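Local coordinates for protein ribonuclease VapC (Caulobacter crescentus, PDB 5K8J) that probably acts as the toxic, magnesium-dependent ribonuclease of a toxin-antitoxin pair, a PIN-domain protein in complex with its VapB antitoxin, at residues S34-V39 / K92-M97; M97-A102 / R118-L123. All coordinates share one frame; numbering follows the deposited sequence.

Contact 1. Residues S34-V39 / K92-M97; sequences SIISRV and KVVDRM
Ile36, in the first turn of helix 35-45, packs against Val94 and selenomethionine Met97, one turn apart at the start of helix 93-104, within the alpha/beta PIN-domain fold. The contact is purely apolar and small, about 134 Å² in all, with the backbones nearest at the CA atoms of Ile36 and Val94, 7.6 Å apart. Each branch of Ile36 takes its own partner. CG2, the branch anti to the backbone N, touches Val94 CG1 at 4.0 Å. The other arm brings CD1 to 3.8 Å from the Met97 methyl CE, which also lies beside Ile36 CG1. Met97 meets the isoleucine at about a right angle; its chain is extended through the selenium and turns only at chi3, 75°, which carries CE to its partner.

The surroundings close the contact in. Ile98 of helix 93-104 also packs on Ile36, Phe71 lies against Met97, and Phe79 and Arg74 of the VapB chain pack on Met97 and Val94. Next to Val94, Asp95 is a predicted magnesium ligand, and its backbone N hydrogen-bonds to Glu76 OE1 of the VapB chain. The turn bearing Ile36 is fixed by an N-cap: Ser34 OG accepts from Ile36 N at 2.9 Å, with an N-H...O angle of 139°.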
# COMPACT_ATOMS: atom_id res chain seq x y z
N SER B 34 -16.16 -14.47 4.23
CA SER B 34 -16.07 -13.02 4.02
C SER B 34 -17.07 -12.28 4.90
O SER B 34 -18.21 -12.71 5.06
CB SER B 34 -16.37 -12.72 2.57
OG SER B 34 -16.59 -11.33 2.42
N ILE B 35 -16.64 -11.13 5.44
CA ILE B 35 -17.56 -10.25 6.17
C ILE B 35 -18.71 -9.81 5.28
O ILE B 35 -19.80 -9.51 5.77
CB ILE B 35 -16.78 -9.05 6.73
CG1 ILE B 35 -17.61 -8.28 7.79
CG2 ILE B 35 -16.36 -8.08 5.63
CD1 ILE B 35 -17.64 -8.92 9.09
N ILE B 36 -18.49 -9.73 3.97
CA ILE B 36 -19.56 -9.37 3.05
C ILE B 36 -20.61 -10.47 3.04
O ILE B 36 -21.82 -10.20 3.09
CB ILE B 36 -19.01 -9.08 1.63
CG1 ILE B 36 -17.90 -8.02 1.67
CG2 ILE B 36 -20.14 -8.68 0.73
CD1 ILE B 36 -18.28 -6.70 2.38
N SER B 37 -20.18 -11.74 3.01
CA SER B 37 -21.13 -12.83 3.18
C SER B 37 -21.84 -12.75 4.53
O SER B 37 -23.04 -13.06 4.62
CB SER B 37 -20.43 -14.18 3.06
OG SER B 37 -19.76 -14.33 1.82
N ARG B 38 -21.11 -12.41 5.59
CA ARG B 38 -21.77 -12.23 6.88
C ARG B 38 -22.92 -11.23 6.76
O ARG B 38 -24.02 -11.50 7.22
CB ARG B 38 -20.78 -11.79 7.97
CG ARG B 38 -21.47 -11.52 9.28
CD ARG B 38 -20.58 -11.25 10.48
NE ARG B 38 -21.49 -10.79 11.53
CZ ARG B 38 -21.19 -9.94 12.51
NH1 ARG B 38 -19.97 -9.50 12.68
NH2 ARG B 38 -22.15 -9.53 13.33
N VAL B 39 -22.69 -10.09 6.11
CA VAL B 39 -23.76 -9.10 5.96
C VAL B 39 -24.97 -9.72 5.27
O VAL B 39 -26.12 -9.51 5.68
CB VAL B 39 -23.25 -7.87 5.19
CG1 VAL B 39 -24.40 -7.00 4.72
CG2 VAL B 39 -22.32 -7.08 6.11
N LYS B 92 -22.10 -7.69 -10.68
CA LYS B 92 -21.15 -8.61 -10.04
C LYS B 92 -20.25 -7.95 -9.00
O LYS B 92 -19.23 -8.52 -8.62
CB LYS B 92 -20.32 -9.32 -11.12
CG LYS B 92 -21.16 -10.12 -12.11
CD LYS B 92 -20.32 -11.18 -12.82
CE LYS B 92 -19.44 -10.56 -13.86
NZ LYS B 92 -18.69 -11.64 -14.60
N VAL B 93 -20.61 -6.77 -8.49
CA VAL B 93 -19.76 -6.12 -7.51
C VAL B 93 -19.51 -7.02 -6.30
O VAL B 93 -18.36 -7.19 -5.87
CB VAL B 93 -20.33 -4.75 -7.08
CG1 VAL B 93 -19.53 -4.17 -5.93
CG2 VAL B 93 -20.35 -3.78 -8.27
N VAL B 94 -20.56 -7.56 -5.69
CA VAL B 94 -20.38 -8.37 -4.48
C VAL B 94 -19.49 -9.58 -4.77
O VAL B 94 -18.55 -9.88 -4.02
CB VAL B 94 -21.73 -8.83 -3.90
CG1 VAL B 94 -21.49 -9.87 -2.81
CG2 VAL B 94 -22.47 -7.64 -3.32
N ASP B 95 -19.80 -10.29 -5.86
CA ASP B 95 -18.98 -11.40 -6.35
C ASP B 95 -17.51 -11.03 -6.37
O ASP B 95 -16.63 -11.76 -5.89
CB ASP B 95 -19.38 -11.76 -7.80
CG ASP B 95 -20.66 -12.56 -7.94
OD1 ASP B 95 -21.14 -13.17 -6.97
OD2 ASP B 95 -21.13 -12.65 -9.12
N ARG B 96 -17.21 -9.90 -7.02
CA ARG B 96 -15.82 -9.51 -7.19
C ARG B 96 -15.17 -9.03 -5.88
O ARG B 96 -13.96 -9.20 -5.68
CB ARG B 96 -15.78 -8.44 -8.29
CG ARG B 96 -16.04 -9.01 -9.66
CD ARG B 96 -16.33 -7.91 -10.65
NE ARG B 96 -16.39 -8.44 -12.00
CZ ARG B 96 -16.38 -7.68 -13.09
NH1 ARG B 96 -16.31 -6.38 -12.95
NH2 ARG B 96 -16.40 -8.20 -14.32
N MSE B 97 -15.94 -8.46 -4.95
CA MSE B 97 -15.42 -8.11 -3.64
C MSE B 97 -14.97 -9.36 -2.89
O MSE B 97 -13.89 -9.38 -2.31
CB MSE B 97 -16.48 -7.36 -2.82
CG MSE B 97 -16.73 -5.93 -3.30
SE MSE B 97 -18.13 -5.08 -2.21
CE MSE B 97 -17.14 -4.78 -0.66

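Contact 2. Residues M97-A102 / R118-L123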
# COMPACT_ATOMS: atom_id res chain seq x y z
N MSE B 97 -15.94 -8.46 -4.95
CA MSE B 97 -15.42 -8.11 -3.64
C MSE B 97 -14.97 -9.36 -2.89
O MSE B 97 -13.89 -9.38 -2.31
CB MSE B 97 -16.48 -7.36 -2.82
CG MSE B 97 -16.73 -5.93 -3.30
SE MSE B 97 -18.13 -5.08 -2.21
CE MSE B 97 -17.14 -4.78 -0.66
N ILE B 98 -15.82 -10.39 -2.90
CA ILE B 98 -15.44 -11.60 -2.17
C ILE B 98 -14.26 -12.29 -2.86
O ILE B 98 -13.30 -12.75 -2.21
CB ILE B 98 -16.66 -12.53 -2.01
CG1 ILE B 98 -17.78 -11.78 -1.27
CG2 ILE B 98 -16.22 -13.79 -1.24
CD1 ILE B 98 -19.06 -12.54 -1.16
N ALA B 99 -14.29 -12.37 -4.19
CA ALA B 99 -13.15 -12.92 -4.91
C ALA B 99 -11.87 -12.14 -4.63
O ALA B 99 -10.79 -12.72 -4.52
CB ALA B 99 -13.44 -12.94 -6.41
N ALA B 100 -11.98 -10.81 -4.52
CA ALA B 100 -10.82 -9.97 -4.20
C ALA B 100 -10.21 -10.34 -2.85
O ALA B 100 -8.99 -10.30 -2.67
CB ALA B 100 -11.25 -8.49 -4.21
N GLN B 101 -11.05 -10.71 -1.89
CA GLN B 101 -10.52 -11.11 -0.60
C GLN B 101 -9.80 -12.45 -0.70
O GLN B 101 -8.77 -12.66 -0.07
CB GLN B 101 -11.66 -11.24 0.39
CG GLN B 101 -12.32 -9.90 0.68
CD GLN B 101 -13.48 -10.07 1.61
OE1 GLN B 101 -14.56 -10.43 1.17
NE2 GLN B 101 -13.28 -9.80 2.90
N ALA B 102 -10.37 -13.37 -1.47
CA ALA B 102 -9.70 -14.64 -1.72
C ALA B 102 -8.34 -14.42 -2.37
O ALA B 102 -7.34 -15.04 -1.99
CB ALA B 102 -10.60 -15.51 -2.59
N ARG B 118 -15.22 -16.21 -14.19
CA ARG B 118 -14.29 -16.62 -15.23
C ARG B 118 -13.44 -15.46 -15.73
O ARG B 118 -12.39 -15.69 -16.33
CB ARG B 118 -15.10 -17.23 -16.39
CG ARG B 118 -14.27 -17.81 -17.52
CD ARG B 118 -15.15 -18.15 -18.73
NE ARG B 118 -14.35 -18.54 -19.90
CZ ARG B 118 -14.48 -19.69 -20.57
NH1 ARG B 118 -15.39 -20.59 -20.22
NH2 ARG B 118 -13.70 -19.92 -21.62
N ASP B 119 -13.88 -14.22 -15.49
CA ASP B 119 -13.19 -13.04 -15.98
C ASP B 119 -12.24 -12.45 -14.96
O ASP B 119 -11.78 -11.32 -15.15
CB ASP B 119 -14.20 -11.98 -16.44
CG ASP B 119 -15.16 -11.55 -15.35
OD1 ASP B 119 -15.00 -12.02 -14.21
OD2 ASP B 119 -16.09 -10.74 -15.63
N ILE B 120 -11.94 -13.16 -13.87
CA ILE B 120 -11.06 -12.65 -12.82
C ILE B 120 -9.69 -13.30 -12.94
O ILE B 120 -9.53 -14.48 -12.58
CB ILE B 120 -11.67 -12.90 -11.44
CG1 ILE B 120 -13.03 -12.16 -11.33
CG2 ILE B 120 -10.73 -12.45 -10.33
CD1 ILE B 120 -13.76 -12.46 -10.08
N PRO B 121 -8.69 -12.60 -13.44
CA PRO B 121 -7.37 -13.23 -13.59
C PRO B 121 -6.78 -13.60 -12.25
O PRO B 121 -6.83 -12.82 -11.30
CB PRO B 121 -6.52 -12.15 -14.28
CG PRO B 121 -7.52 -11.22 -14.92
CD PRO B 121 -8.71 -11.23 -13.99
N GLY B 122 -6.16 -14.78 -12.19
CA GLY B 122 -5.41 -15.18 -11.04
C GLY B 122 -6.20 -15.90 -9.97
O GLY B 122 -5.61 -16.37 -9.00
N LEU B 123 -7.51 -15.97 -10.11
CA LEU B 123 -8.34 -16.55 -9.07
C LEU B 123 -8.34 -18.07 -9.18
O LEU B 123 -8.56 -18.63 -10.26
CB LEU B 123 -9.77 -16.04 -9.21
CG LEU B 123 -10.77 -16.52 -8.17
CD1 LEU B 123 -10.49 -15.93 -6.81
CD2 LEU B 123 -12.16 -16.17 -8.60
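Ala99 of helix 93-104 faces two side chains of the loop 118-123, Ile120 and Leu123, in a buried apolar patch of the PIN domain. No hydrogen bond crosses between the two segments; they are held together by methyl groups, with about 132 Å² buried in total and the closest CA atoms, those of Ala99 and Leu123, 7.3 Å apart.

Among the methyl contacts, the shortest is end-on: Ile120 stretches its longer branch out fully (chi2 174°), and its terminal CD1 meets Ala99 CB at 3.7 Å. Leu123 arrives differently. It leaves its backbone alongside the helix, and with CG anti to the backbone N (chi1 -178°) its fork reaches the two alanines. CD2 comes to 4.1 Å from Ala99 CB, while CD1 lies 4.2 Å from Ala102 CB, one turn further on. The small alanines let the loop come near the helix backbone itself: Leu123 CD1 also rests 4.0 Å from Ala99 O.

Backbone geometry brings the two loop residues to the same side. Ile120 and Leu123 are the first and last residues of a type II beta turn, with Pro121 and Gly122 at its corners. Gly122 has a positive phi (89°), as the third position of a type II turn commonly does. Its N donates to Gln64 of the VapB chain, so the corner of the turn also meets the antitoxin.

The side chain of Ile120 is about 6 Å from that of Asp95, a predicted magnesium ligand, which places the patch beside the probable metal site. Around it, Phe117 lies against both Ala99 and Leu123, helix 73-86 adds Ile82 beside Ile120, and Phe109 of strand 108-111 packs on Leu123. The loop itself leads from that strand towards 125-127, an outermost strand of the parallel sheet.

Contact 1 closes along the chain before contact 2 opens, and helix 93-104 serves both, with Met97 common to the two. Their centres lie about 11 Å apart. Through this helix, helix 35-45 is tied to the loop 118-123; strand 31-34, which precedes that first helix, and strand 125-127, which follows the loop, lie on either side of the pair formed by strand 3-5 and strand 108-111. Polar links reinforce the connection: a probable hydrogen bond between Ser34 OG and Gln101 OE1, 2.5 Å, and a salt bridge from Arg96 NH2 to Asp119 OD2, 2.9 Å. Asp95, a predicted magnesium ligand, lies on the shared helix, which is packed from both contacts.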